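Local atomic coordinates of PILD processed protein (Shewanella oneidensis, PDB entry 4D40), a protein that is a type IV pilin, probably the subunit that assembles into pilus fibres involved in cell adhesion. Residues A[27-31]-A[52-56]; A[40-44]-A[59-65]; A[69-74]-A[84-88]. All blocks are in the same frame, centred on the assembly; numbering follows the deposited sequence.

From the N terminus the chain runs through helix 2-27, and the loop that follows supplies the first half of contact 1, residues 27-31. Residues 40-44 then open contact 2 at the start of strand 42-48, before residues 52-56 complete contact 1 and fasten the loop after the helix to the start of strand 55-61, so the two contacts cross. Contact 2 closes at 59-65, pairing strands 42-48 and 55-61 of one hairpin; the two centres are about 25 Å apart. Contact 3, in series after both, closes the C-terminal loop between 69-74 and 84-88 with a disulfide. It joins contact 2 where A59 N lies 2.8 Å from L72 O, a probable hydrogen bond.

Contact 1 of 3, residues A[27-31]-A[52-56]; sequences NGLYP and KFGFS
The ring of Y30 receives the edge of the F55 ring over one face: the centroids lie 4.8 Å apart and the planes stand at 84°, a T-shaped pair in which CD2 of F55 sits over the centre of the tyrosine ring. At the rim of Y30, near its plane, runs the backbone of F53 and G54, with F53 O 3.4 Å from Y30 CE2. The F53 ring carries L29 on one face; CD2 of L29 is 3.7 Å from the ring centroid and only 16° off the normal, which fits a CH-pi contact. Between these two aromatic contacts the backbones are pinned by one nearly straight bond, Y30 N to K52 O (2.8 Å, 173°), with the donor in the carbonyl plane. The aliphatic CB and CD of K52 pass Y30 O, while its NZ bonds T49 O. The Y30 hydroxyl is held by E21. Thus the turn leaving helix 2-27, the start of the alpha-beta loop of type IV pilins, is fastened to the loop before strand 55-61 and to the first residue of that strand: F53 touches Y24 of the helix, F55 touches L20, and P31 O takes a hydrogen bond from Y46 of strand 42-48.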
ATOM      1  N   ASN A  27      15.500   1.246 -13.446  1.00 27.72           N
ATOM      2  CA  ASN A  27      16.156  -0.056 -13.321  1.00 33.75           C
ATOM      3  C   ASN A  27      15.512  -1.182 -14.122  1.00 29.66           C
ATOM      4  O   ASN A  27      16.162  -2.188 -14.408  1.00 31.36           O
ATOM      5  CB  ASN A  27      16.200  -0.458 -11.848  1.00 29.27           C
ATOM      6  CG  ASN A  27      17.012   0.502 -11.007  1.00 28.22           C
ATOM      7  OD1 ASN A  27      16.466   1.248 -10.187  1.00 39.68           O
ATOM      8  ND2 ASN A  27      18.321   0.488 -11.197  1.00 35.95           N
ATOM      9  N   GLY A  28      14.241  -1.021 -14.471  1.00 25.63           N
ATOM     10  CA  GLY A  28      13.525  -2.034 -15.230  1.00 23.72           C
ATOM     11  C   GLY A  28      12.921  -3.118 -14.365  1.00 30.01           C
ATOM     12  O   GLY A  28      12.323  -4.063 -14.883  1.00 24.24           O
ATOM     13  N   LEU A  29      13.077  -2.960 -13.052  1.00 23.01           N
ATOM     14  CA  LEU A  29      12.614  -3.920 -12.054  1.00 21.02           C
ATOM     15  C   LEU A  29      12.204  -3.178 -10.789  1.00 26.69           C
ATOM     16  O   LEU A  29      12.660  -2.065 -10.551  1.00 26.35           O
ATOM     17  CB  LEU A  29      13.708  -4.931 -11.712  1.00 24.92           C
ATOM     18  CG  LEU A  29      14.107  -5.970 -12.755  1.00 27.52           C
ATOM     19  CD1 LEU A  29      15.310  -6.745 -12.253  1.00 37.79           C
ATOM     20  CD2 LEU A  29      12.948  -6.908 -13.067  1.00 32.40           C
ATOM     21  N   TYR A  30      11.357  -3.790  -9.973  1.00 23.45           N
ATOM     22  CA  TYR A  30      11.053  -3.222  -8.660  1.00 20.31           C
ATOM     23  C   TYR A  30      12.161  -3.595  -7.682  1.00 23.06           C
ATOM     24  O   TYR A  30      12.870  -4.575  -7.895  1.00 23.83           O
ATOM     25  CB  TYR A  30       9.688  -3.700  -8.163  1.00 20.13           C
ATOM     26  CG  TYR A  30       8.551  -3.145  -8.979  1.00 18.18           C
ATOM     27  CD1 TYR A  30       8.250  -1.785  -8.948  1.00 16.87           C
ATOM     28  CD2 TYR A  30       7.783  -3.971  -9.791  1.00 19.26           C
ATOM     29  CE1 TYR A  30       7.209  -1.268  -9.698  1.00 19.74           C
ATOM     30  CE2 TYR A  30       6.742  -3.458 -10.545  1.00 19.91           C
ATOM     31  CZ  TYR A  30       6.465  -2.108 -10.499  1.00 19.02           C
ATOM     32  OH  TYR A  30       5.428  -1.604 -11.251  1.00 20.43           O
ATOM     33  N   PRO A  31      12.322  -2.805  -6.605  1.00 20.39           N
ATOM     34  CA  PRO A  31      13.401  -3.042  -5.639  1.00 22.65           C
ATOM     35  C   PRO A  31      13.148  -4.213  -4.701  1.00 20.13           C
ATOM     36  O   PRO A  31      12.006  -4.622  -4.512  1.00 25.92           O
ATOM     37  CB  PRO A  31      13.450  -1.736  -4.845  1.00 21.62           C
ATOM     38  CG  PRO A  31      12.068  -1.196  -4.940  1.00 20.92           C
ATOM     39  CD  PRO A  31      11.598  -1.555  -6.318  1.00 23.38           C
ATOM     40  N   LYS A  52      10.535  -9.726  -9.521  1.00 26.64           N
ATOM     41  CA  LYS A  52      10.656  -8.278  -9.344  1.00 26.05           C
ATOM     42  C   LYS A  52       9.922  -7.471 -10.423  1.00 25.55           C
ATOM     43  O   LYS A  52      10.157  -6.271 -10.564  1.00 25.73           O
ATOM     44  CB  LYS A  52      12.134  -7.862  -9.311  1.00 31.30           C
ATOM     45  CG  LYS A  52      12.990  -8.590  -8.267  1.00 41.77           C
ATOM     46  CD  LYS A  52      12.716  -8.102  -6.857  1.00 47.90           C
ATOM     47  CE  LYS A  52      13.364  -9.009  -5.811  1.00 60.62           C
ATOM     48  NZ  LYS A  52      12.606 -10.278  -5.615  1.00 57.42           N
ATOM     49  N   PHE A  53       9.028  -8.118 -11.171  1.00 24.70           N
ATOM     50  CA  PHE A  53       8.194  -7.406 -12.143  1.00 24.81           C
ATOM     51  C   PHE A  53       6.835  -6.991 -11.575  1.00 23.38           C
ATOM     52  O   PHE A  53       6.071  -6.284 -12.244  1.00 23.79           O
ATOM     53  CB  PHE A  53       7.990  -8.263 -13.395  1.00 27.12           C
ATOM     54  CG  PHE A  53       9.178  -8.277 -14.316  1.00 28.84           C
ATOM     55  CD1 PHE A  53       9.579  -7.123 -14.966  1.00 29.00           C
ATOM     56  CD2 PHE A  53       9.886  -9.448 -14.541  1.00 30.68           C
ATOM     57  CE1 PHE A  53      10.673  -7.135 -15.822  1.00 30.88           C
ATOM     58  CE2 PHE A  53      10.980  -9.466 -15.393  1.00 33.02           C
ATOM     59  CZ  PHE A  53      11.368  -8.309 -16.039  1.00 32.59           C
ATOM     60  N   GLY A  54       6.541  -7.421 -10.349  1.00 23.67           N
ATOM     61  CA  GLY A  54       5.321  -7.034  -9.660  1.00 23.17           C
ATOM     62  C   GLY A  54       5.566  -6.729  -8.195  1.00 22.41           C
ATOM     63  O   GLY A  54       6.669  -6.940  -7.693  1.00 23.63           O
ATOM     64  N   PHE A  55       4.541  -6.226  -7.511  1.00 20.07           N
ATOM     65  CA  PHE A  55       4.599  -6.050  -6.062  1.00 19.38           C
ATOM     66  C   PHE A  55       3.213  -5.945  -5.450  1.00 24.33           C
ATOM     67  O   PHE A  55       2.222  -5.733  -6.146  1.00 20.03           O
ATOM     68  CB  PHE A  55       5.404  -4.795  -5.685  1.00 18.96           C
ATOM     69  CG  PHE A  55       4.719  -3.497  -6.035  1.00 17.75           C
ATOM     70  CD1 PHE A  55       3.721  -2.975  -5.232  1.00 17.94           C
ATOM     71  CD2 PHE A  55       5.088  -2.789  -7.173  1.00 20.97           C
ATOM     72  CE1 PHE A  55       3.099  -1.788  -5.549  1.00 20.96           C
ATOM     73  CE2 PHE A  55       4.473  -1.606  -7.491  1.00 21.23           C
ATOM     74  CZ  PHE A  55       3.471  -1.100  -6.674  1.00 19.69           C
ATOM     75  N   SER A  56       3.172  -6.067  -4.129  1.00 19.45           N
ATOM     76  CA  SER A  56       1.980  -5.773  -3.355  1.00 20.97           C
ATOM     77  C   SER A  56       2.349  -4.879  -2.186  1.00 20.79           C
ATOM     78  O   SER A  56       3.226  -5.223  -1.389  1.00 21.57           O
ATOM     79  CB  SER A  56       1.328  -7.050  -2.838  1.00 20.05           C
ATOM     80  OG  SER A  56       0.274  -6.736  -1.941  1.00 21.01           O
TER

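Contact 2 of 3, residues A[40-44]-A[59-65]; sequences PYYSF and AVPTNRQ
Y42 and F44 pack against A59 and P61 on one face of an antiparallel hairpin, and this is the tight part of the contact. CE1 of F44 comes within 3.5 Å of A59 CB, and CE1 of Y42 lies 3.8 Å from P61 CB. Beyond the proline, Y42 OH accepts a bond from Q65 NE2 (3.0 Å, 152°), the hydroxyl lying 19° out of the amide plane. Q65 gets there with CG anti to the backbone N and a bend at chi2; the same NE2 also bonds K2 O, and OE1 bonds R5. S43 and V60 form the hydrogen-bonded pair, and V60 N to S43 O is straight at 180°.

Their side chains lie on the other, looser face, where a water links S43 OG to V60 O. At the exposed end P40 O is gripped twice: T62 OG1 bonds it at 2.7 Å, in plane on a lone pair, and NH1 of the poorly ordered R64 adds a longer bond at 3.2 Å. T62 to Q65 make a type I turn, closed by Q65 N to T62 O at 3.0 Å. Strand 42-48 is outermost in the sheet of this chain; Y42 and F44 face helix 2-27, touching A9, whereas A59 bonds on its other flank to L72 of strand 72-75.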
ATOM      1  N   PRO A  40       0.225   4.121  14.685  1.00 26.42           N
ATOM      2  CA  PRO A  40      -0.532   3.349  15.674  1.00 29.30           C
ATOM      3  C   PRO A  40      -1.742   2.625  15.079  1.00 29.39           C
ATOM      4  O   PRO A  40      -2.304   1.747  15.741  1.00 28.89           O
ATOM      5  CB  PRO A  40      -0.982   4.413  16.675  1.00 32.45           C
ATOM      6  CG  PRO A  40       0.002   5.523  16.518  1.00 36.73           C
ATOM      7  CD  PRO A  40       0.354   5.538  15.070  1.00 30.35           C
ATOM      8  N   TYR A  41      -2.110   2.978  13.849  1.00 27.50           N
ATOM      9  CA  TYR A  41      -3.353   2.512  13.240  1.00 31.59           C
ATOM     10  C   TYR A  41      -3.162   1.536  12.085  1.00 22.93           C
ATOM     11  O   TYR A  41      -4.042   0.709  11.832  1.00 23.52           O
ATOM     12  CB  TYR A  41      -4.157   3.710  12.748  1.00 23.76           C
ATOM     13  CG  TYR A  41      -4.481   4.684  13.849  1.00 26.34           C
ATOM     14  CD1 TYR A  41      -5.499   4.414  14.745  1.00 31.65           C
ATOM     15  CD2 TYR A  41      -3.772   5.866  13.991  1.00 33.34           C
ATOM     16  CE1 TYR A  41      -5.810   5.294  15.758  1.00 38.94           C
ATOM     17  CE2 TYR A  41      -4.076   6.758  15.005  1.00 32.11           C
ATOM     18  CZ  TYR A  41      -5.096   6.462  15.882  1.00 38.21           C
ATOM     19  OH  TYR A  41      -5.420   7.334  16.891  1.00 41.80           O
ATOM     20  N   TYR A  42      -2.029   1.626  11.397  1.00 23.15           N
ATOM     21  CA  TYR A  42      -1.736   0.727  10.287  1.00 21.35           C
ATOM     22  C   TYR A  42      -0.284   0.286  10.273  1.00 21.50           C
ATOM     23  O   TYR A  42       0.622   1.056  10.605  1.00 22.52           O
ATOM     24  CB  TYR A  42      -2.056   1.381   8.930  1.00 19.89           C
ATOM     25  CG  TYR A  42      -3.533   1.484   8.622  1.00 19.66           C
ATOM     26  CD1 TYR A  42      -4.203   0.449   7.984  1.00 19.05           C
ATOM     27  CD2 TYR A  42      -4.249   2.618   8.956  1.00 20.65           C
ATOM     28  CE1 TYR A  42      -5.557   0.535   7.710  1.00 19.10           C
ATOM     29  CE2 TYR A  42      -5.599   2.718   8.692  1.00 22.98           C
ATOM     30  CZ  TYR A  42      -6.247   1.677   8.062  1.00 20.07           C
ATOM     31  OH  TYR A  42      -7.589   1.780   7.795  1.00 22.12           O
ATOM     32  N   SER A  43      -0.084  -0.962   9.865  1.00 20.83           N
ATOM     33  CA  SER A  43       1.235  -1.511   9.611  1.00 20.93           C
ATOM     34  C   SER A  43       1.374  -1.696   8.114  1.00 19.15           C
ATOM     35  O   SER A  43       0.544  -2.357   7.496  1.00 22.71           O
ATOM     36  CB  SER A  43       1.421  -2.836  10.347  1.00 24.13           C
ATOM     37  OG  SER A  43       1.251  -2.654  11.736  1.00 26.84           O
ATOM     38  N   PHE A  44       2.414  -1.101   7.538  1.00 22.15           N
ATOM     39  CA  PHE A  44       2.601  -1.125   6.085  1.00 17.57           C
ATOM     40  C   PHE A  44       3.681  -2.118   5.669  1.00 21.19           C
ATOM     41  O   PHE A  44       4.699  -2.262   6.352  1.00 24.05           O
ATOM     42  CB  PHE A  44       2.962   0.268   5.575  1.00 20.26           C
ATOM     43  CG  PHE A  44       1.910   1.301   5.842  1.00 23.82           C
ATOM     44  CD1 PHE A  44       0.878   1.513   4.940  1.00 22.52           C
ATOM     45  CD2 PHE A  44       1.949   2.064   6.997  1.00 25.31           C
ATOM     46  CE1 PHE A  44      -0.091   2.470   5.186  1.00 19.12           C
ATOM     47  CE2 PHE A  44       0.988   3.021   7.242  1.00 24.56           C
ATOM     48  CZ  PHE A  44      -0.039   3.219   6.335  1.00 21.05           C
ATOM     49  N   ALA A  59      -1.623  -2.210   3.733  1.00 21.44           N
ATOM     50  CA  ALA A  59      -1.831  -1.492   4.981  1.00 18.19           C
ATOM     51  C   ALA A  59      -2.764  -2.315   5.849  1.00 16.96           C
ATOM     52  O   ALA A  59      -3.951  -2.447   5.546  1.00 20.45           O
ATOM     53  CB  ALA A  59      -2.410  -0.118   4.720  1.00 18.31           C
ATOM     54  N   VAL A  60      -2.215  -2.877   6.921  1.00 18.98           N
ATOM     55  CA  VAL A  60      -2.968  -3.754   7.811  1.00 19.31           C
ATOM     56  C   VAL A  60      -3.380  -2.992   9.053  1.00 20.02           C
ATOM     57  O   VAL A  60      -2.518  -2.561   9.814  1.00 23.73           O
ATOM     58  CB  VAL A  60      -2.141  -4.989   8.224  1.00 22.02           C
ATOM     59  CG1 VAL A  60      -2.932  -5.873   9.189  1.00 26.06           C
ATOM     60  CG2 VAL A  60      -1.719  -5.779   6.998  1.00 22.32           C
ATOM     61  N   PRO A  61      -4.693  -2.834   9.273  1.00 21.43           N
ATOM     62  CA  PRO A  61      -5.101  -2.103  10.479  1.00 22.05           C
ATOM     63  C   PRO A  61      -4.706  -2.813  11.767  1.00 23.63           C
ATOM     64  O   PRO A  61      -4.698  -4.039  11.826  1.00 29.16           O
ATOM     65  CB  PRO A  61      -6.625  -2.024  10.340  1.00 27.74           C
ATOM     66  CG  PRO A  61      -6.990  -3.176   9.474  1.00 27.33           C
ATOM     67  CD  PRO A  61      -5.856  -3.316   8.503  1.00 23.81           C
ATOM     68  N   THR A  62      -4.357  -2.026  12.778  1.00 24.83           N
ATOM     69  CA  THR A  62      -4.137  -2.536  14.123  1.00 27.12           C
ATOM     70  C   THR A  62      -5.487  -2.691  14.809  1.00 30.50           C
ATOM     71  O   THR A  62      -6.512  -2.274  14.277  1.00 30.97           O
ATOM     72  CB  THR A  62      -3.250  -1.594  14.947  1.00 30.81           C
ATOM     73  OG1 THR A  62      -3.951  -0.369  15.167  1.00 29.34           O
ATOM     74  CG2 THR A  62      -1.940  -1.302  14.225  1.00 30.62           C
ATOM     75  N   ASN A  63      -5.490  -3.281  15.999  1.00 42.61           N
ATOM     76  CA  ASN A  63      -6.719  -3.394  16.779  1.00 51.73           C
ATOM     77  C   ASN A  63      -7.299  -2.019  17.122  1.00 43.84           C
ATOM     78  O   ASN A  63      -8.497  -1.882  17.368  1.00 50.52           O
ATOM     79  CB  ASN A  63      -6.468  -4.200  18.057  1.00 56.58           C
ATOM     80  CG  ASN A  63      -5.199  -3.782  18.774  1.00 92.19           C
ATOM     81  OD1 ASN A  63      -4.614  -2.744  18.472  1.00 91.60           O
ATOM     82  ND2 ASN A  63      -4.764  -4.596  19.729  1.00126.64           N
ATOM     83  N   ARG A  64      -6.440  -1.002  17.116  1.00 41.92           N
ATOM     84  CA  ARG A  64      -6.840   0.369  17.425  1.00 44.64           C
ATOM     85  C   ARG A  64      -7.596   1.047  16.279  1.00 36.83           C
ATOM     86  O   ARG A  64      -8.088   2.163  16.432  1.00 40.30           O
ATOM     87  CB  ARG A  64      -5.604   1.198  17.780  1.00 42.39           C
ATOM     88  CG  ARG A  64      -4.810   0.628  18.940  1.00 72.41           C
ATOM     89  CD  ARG A  64      -3.514   1.378  19.173  1.00 97.91           C
ATOM     90  NE  ARG A  64      -2.573   0.572  19.948  1.00109.89           N
ATOM     91  CZ  ARG A  64      -1.645  -0.226  19.423  1.00 99.09           C
ATOM     92  NH1 ARG A  64      -1.505  -0.332  18.104  1.00 56.42           N
ATOM     93  NH2 ARG A  64      -0.845  -0.919  20.222  1.00124.17           N
ATOM     94  N   GLN A  65      -7.686   0.368  15.139  1.00 29.54           N
ATOM     95  CA  GLN A  65      -8.295   0.935  13.942  1.00 32.88           C
ATOM     96  C   GLN A  65      -9.431   0.034  13.471  1.00 29.47           C
ATOM     97  O   GLN A  65      -9.234  -0.841  12.635  1.00 29.73           O
ATOM     98  CB  GLN A  65      -7.225   1.105  12.861  1.00 28.29           C
ATOM     99  CG  GLN A  65      -7.719   1.478  11.459  1.00 26.91           C
ATOM    100  CD  GLN A  65      -8.348   2.855  11.372  1.00 27.86           C
ATOM    101  OE1 GLN A  65      -8.448   3.580  12.357  1.00 28.18           O
ATOM    102  NE2 GLN A  65      -8.774   3.225  10.167  1.00 27.96           N
TER
HETATM  103  O   HOH W   1      -1.338  -3.971  11.884  1.00 26.55           O

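Contact 3 of 3, residues A[69-74]-A[84-88]; sequences CGTLSL and TNCWS
C69 and C86 form the disulfide that closes the C-terminal loop of this pilin, the disulfide-bounded loop well known in type IV pilins. SG of C69 is bonded to SG of C86 at 2.0 Å, and the bridge twists through a chi3 of -95°, near the unstrained right angle. One residue along the chain from C86, the indole of W87 makes the other half of the contact. CG of W87 stands anti to its carbonyl carbon (chi1 -84°), which swings the ring to the side of strand 72-75. CZ2 and CH2 of its six-membered ring reach the strand: CZ2 lies 4.1 Å from L72 CB, and CH2 is 4.2 Å from L74 CB. The leucines thus touch adjacent atoms of the indole, with the S73 backbone between them. On the same long edge of the indole as CZ2, NE1 gives its N-H to V81 O of strand 80-81, which should limit rotation of the ring. Replacing W87 with an alanine would probably leave L72 and L74 without this apolar cover and V81 O without its indole donor. The loop is also tied to helix 2-27, since C86 O accepts bonds from R6 and Q10, and W87 touches L13. Across the contact, the indole's closest approach is 3.5 Å, from CZ2 of W87 to S73 O.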
ATOM      1  N   CYS A  69     -13.104  -1.811   6.212  1.00 25.52           N
ATOM      2  CA  CYS A  69     -12.401  -2.177   4.985  1.00 24.42           C
ATOM      3  C   CYS A  69     -11.210  -3.084   5.266  1.00 26.82           C
ATOM      4  O   CYS A  69     -10.615  -3.641   4.347  1.00 25.87           O
ATOM      5  CB  CYS A  69     -11.950  -0.928   4.230  1.00 22.88           C
ATOM      6  SG  CYS A  69     -13.358  -0.026   3.551  1.00 27.42           S
ATOM      7  N   GLY A  70     -10.871  -3.242   6.538  1.00 25.68           N
ATOM      8  CA  GLY A  70      -9.802  -4.140   6.925  1.00 26.21           C
ATOM      9  C   GLY A  70      -8.487  -3.813   6.255  1.00 23.63           C
ATOM     10  O   GLY A  70      -8.091  -2.650   6.149  1.00 24.78           O
ATOM     11  N   THR A  71      -7.808  -4.848   5.780  1.00 25.41           N
ATOM     12  CA  THR A  71      -6.524  -4.665   5.123  1.00 22.74           C
ATOM     13  C   THR A  71      -6.697  -4.088   3.730  1.00 24.93           C
ATOM     14  O   THR A  71      -7.502  -4.578   2.933  1.00 26.54           O
ATOM     15  CB  THR A  71      -5.754  -5.990   5.033  1.00 23.73           C
ATOM     16  OG1 THR A  71      -5.487  -6.463   6.357  1.00 26.91           O
ATOM     17  CG2 THR A  71      -4.433  -5.803   4.282  1.00 26.78           C
ATOM     18  N   LEU A  72      -5.919  -3.048   3.451  1.00 23.33           N
ATOM     19  CA  LEU A  72      -5.934  -2.377   2.161  1.00 21.44           C
ATOM     20  C   LEU A  72      -4.712  -2.805   1.376  1.00 22.31           C
ATOM     21  O   LEU A  72      -3.632  -2.922   1.940  1.00 22.28           O
ATOM     22  CB  LEU A  72      -5.922  -0.864   2.336  1.00 21.25           C
ATOM     23  CG  LEU A  72      -6.884  -0.299   3.370  1.00 21.40           C
ATOM     24  CD1 LEU A  72      -6.493   1.133   3.687  1.00 23.71           C
ATOM     25  CD2 LEU A  72      -8.314  -0.380   2.883  1.00 27.08           C
ATOM     26  N   SER A  73      -4.864  -3.040   0.081  1.00 20.78           N
ATOM     27  CA  SER A  73      -3.689  -3.322  -0.728  1.00 19.60           C
ATOM     28  C   SER A  73      -3.755  -2.630  -2.073  1.00 22.62           C
ATOM     29  O   SER A  73      -4.827  -2.265  -2.558  1.00 21.79           O
ATOM     30  CB  SER A  73      -3.506  -4.824  -0.932  1.00 21.76           C
ATOM     31  OG  SER A  73      -4.507  -5.355  -1.771  1.00 26.13           O
ATOM     32  N   LEU A  74      -2.571  -2.473  -2.649  1.00 19.75           N
ATOM     33  CA  LEU A  74      -2.361  -1.797  -3.923  1.00 19.69           C
ATOM     34  C   LEU A  74      -1.203  -2.497  -4.625  1.00 21.28           C
ATOM     35  O   LEU A  74      -0.132  -2.630  -4.038  1.00 19.04           O
ATOM     36  CB  LEU A  74      -2.055  -0.319  -3.690  1.00 18.79           C
ATOM     37  CG  LEU A  74      -1.625   0.523  -4.892  1.00 21.94           C
ATOM     38  CD1 LEU A  74      -2.661   0.427  -5.980  1.00 29.99           C
ATOM     39  CD2 LEU A  74      -1.416   1.974  -4.473  1.00 29.29           C
ATOM     40  N   THR A  84     -14.365  -2.669  -3.979  1.00 38.73           N
ATOM     41  CA  THR A  84     -15.524  -1.789  -3.913  1.00 38.45           C
ATOM     42  C   THR A  84     -15.714  -1.279  -2.485  1.00 36.96           C
ATOM     43  O   THR A  84     -15.183  -1.862  -1.536  1.00 31.36           O
ATOM     44  CB  THR A  84     -16.810  -2.511  -4.406  1.00 46.23           C
ATOM     45  OG1 THR A  84     -17.073  -3.660  -3.590  1.00 51.23           O
ATOM     46  CG2 THR A  84     -16.657  -2.961  -5.861  1.00 44.01           C
ATOM     47  N   ASN A  85     -16.421  -0.156  -2.362  1.00 35.02           N
ATOM     48  CA  ASN A  85     -16.859   0.396  -1.072  1.00 34.64           C
ATOM     49  C   ASN A  85     -15.784   1.021  -0.173  1.00 35.45           C
ATOM     50  O   ASN A  85     -16.121   1.515   0.900  1.00 34.50           O
ATOM     51  CB  ASN A  85     -17.564  -0.690  -0.248  1.00 33.41           C
ATOM     52  CG  ASN A  85     -18.656  -1.402  -1.020  1.00 40.59           C
ATOM     53  OD1 ASN A  85     -19.380  -0.794  -1.811  1.00 47.22           O
ATOM     54  ND2 ASN A  85     -18.790  -2.702  -0.783  1.00 41.18           N
ATOM     55  N   CYS A  86     -14.517   1.024  -0.579  1.00 27.54           N
ATOM     56  CA  CYS A  86     -13.446   1.350   0.375  1.00 25.38           C
ATOM     57  C   CYS A  86     -12.461   2.425  -0.045  1.00 27.08           C
ATOM     58  O   CYS A  86     -12.105   3.291   0.759  1.00 27.47           O
ATOM     59  CB  CYS A  86     -12.674   0.080   0.701  1.00 24.64           C
ATOM     60  SG  CYS A  86     -13.633  -1.002   1.774  1.00 27.40           S
ATOM     61  N   TRP A  87     -12.015   2.363  -1.293  1.00 27.21           N
ATOM     62  CA  TRP A  87     -10.963   3.250  -1.781  1.00 24.19           C
ATOM     63  C   TRP A  87     -11.510   4.560  -2.347  1.00 28.50           C
ATOM     64  O   TRP A  87     -12.533   4.577  -3.031  1.00 29.51           O
ATOM     65  CB  TRP A  87     -10.137   2.525  -2.844  1.00 25.99           C
ATOM     66  CG  TRP A  87      -9.047   1.666  -2.275  1.00 23.14           C
ATOM     67  CD1 TRP A  87      -9.172   0.401  -1.770  1.00 23.59           C
ATOM     68  CD2 TRP A  87      -7.658   2.004  -2.167  1.00 23.53           C
ATOM     69  NE1 TRP A  87      -7.947  -0.066  -1.352  1.00 22.06           N
ATOM     70  CE2 TRP A  87      -7.002   0.898  -1.585  1.00 22.30           C
ATOM     71  CE3 TRP A  87      -6.906   3.133  -2.506  1.00 26.71           C
ATOM     72  CZ2 TRP A  87      -5.633   0.892  -1.333  1.00 21.45           C
ATOM     73  CZ3 TRP A  87      -5.548   3.128  -2.249  1.00 23.38           C
ATOM     74  CH2 TRP A  87      -4.923   2.015  -1.675  1.00 23.42           C
ATOM     75  N   SER A  88     -10.811   5.651  -2.046  1.00 27.85           N
ATOM     76  CA  SER A  88     -11.156   6.975  -2.553  1.00 29.19           C
ATOM     77  C   SER A  88      -9.923   7.671  -3.118  1.00 30.84           C
ATOM     78  O   SER A  88      -9.933   8.885  -3.338  1.00 35.33           O
ATOM     79  CB  SER A  88     -11.784   7.822  -1.442  1.00 33.05           C
ATOM     80  OG  SER A  88     -13.086   7.361  -1.138  1.00 40.78           O
TER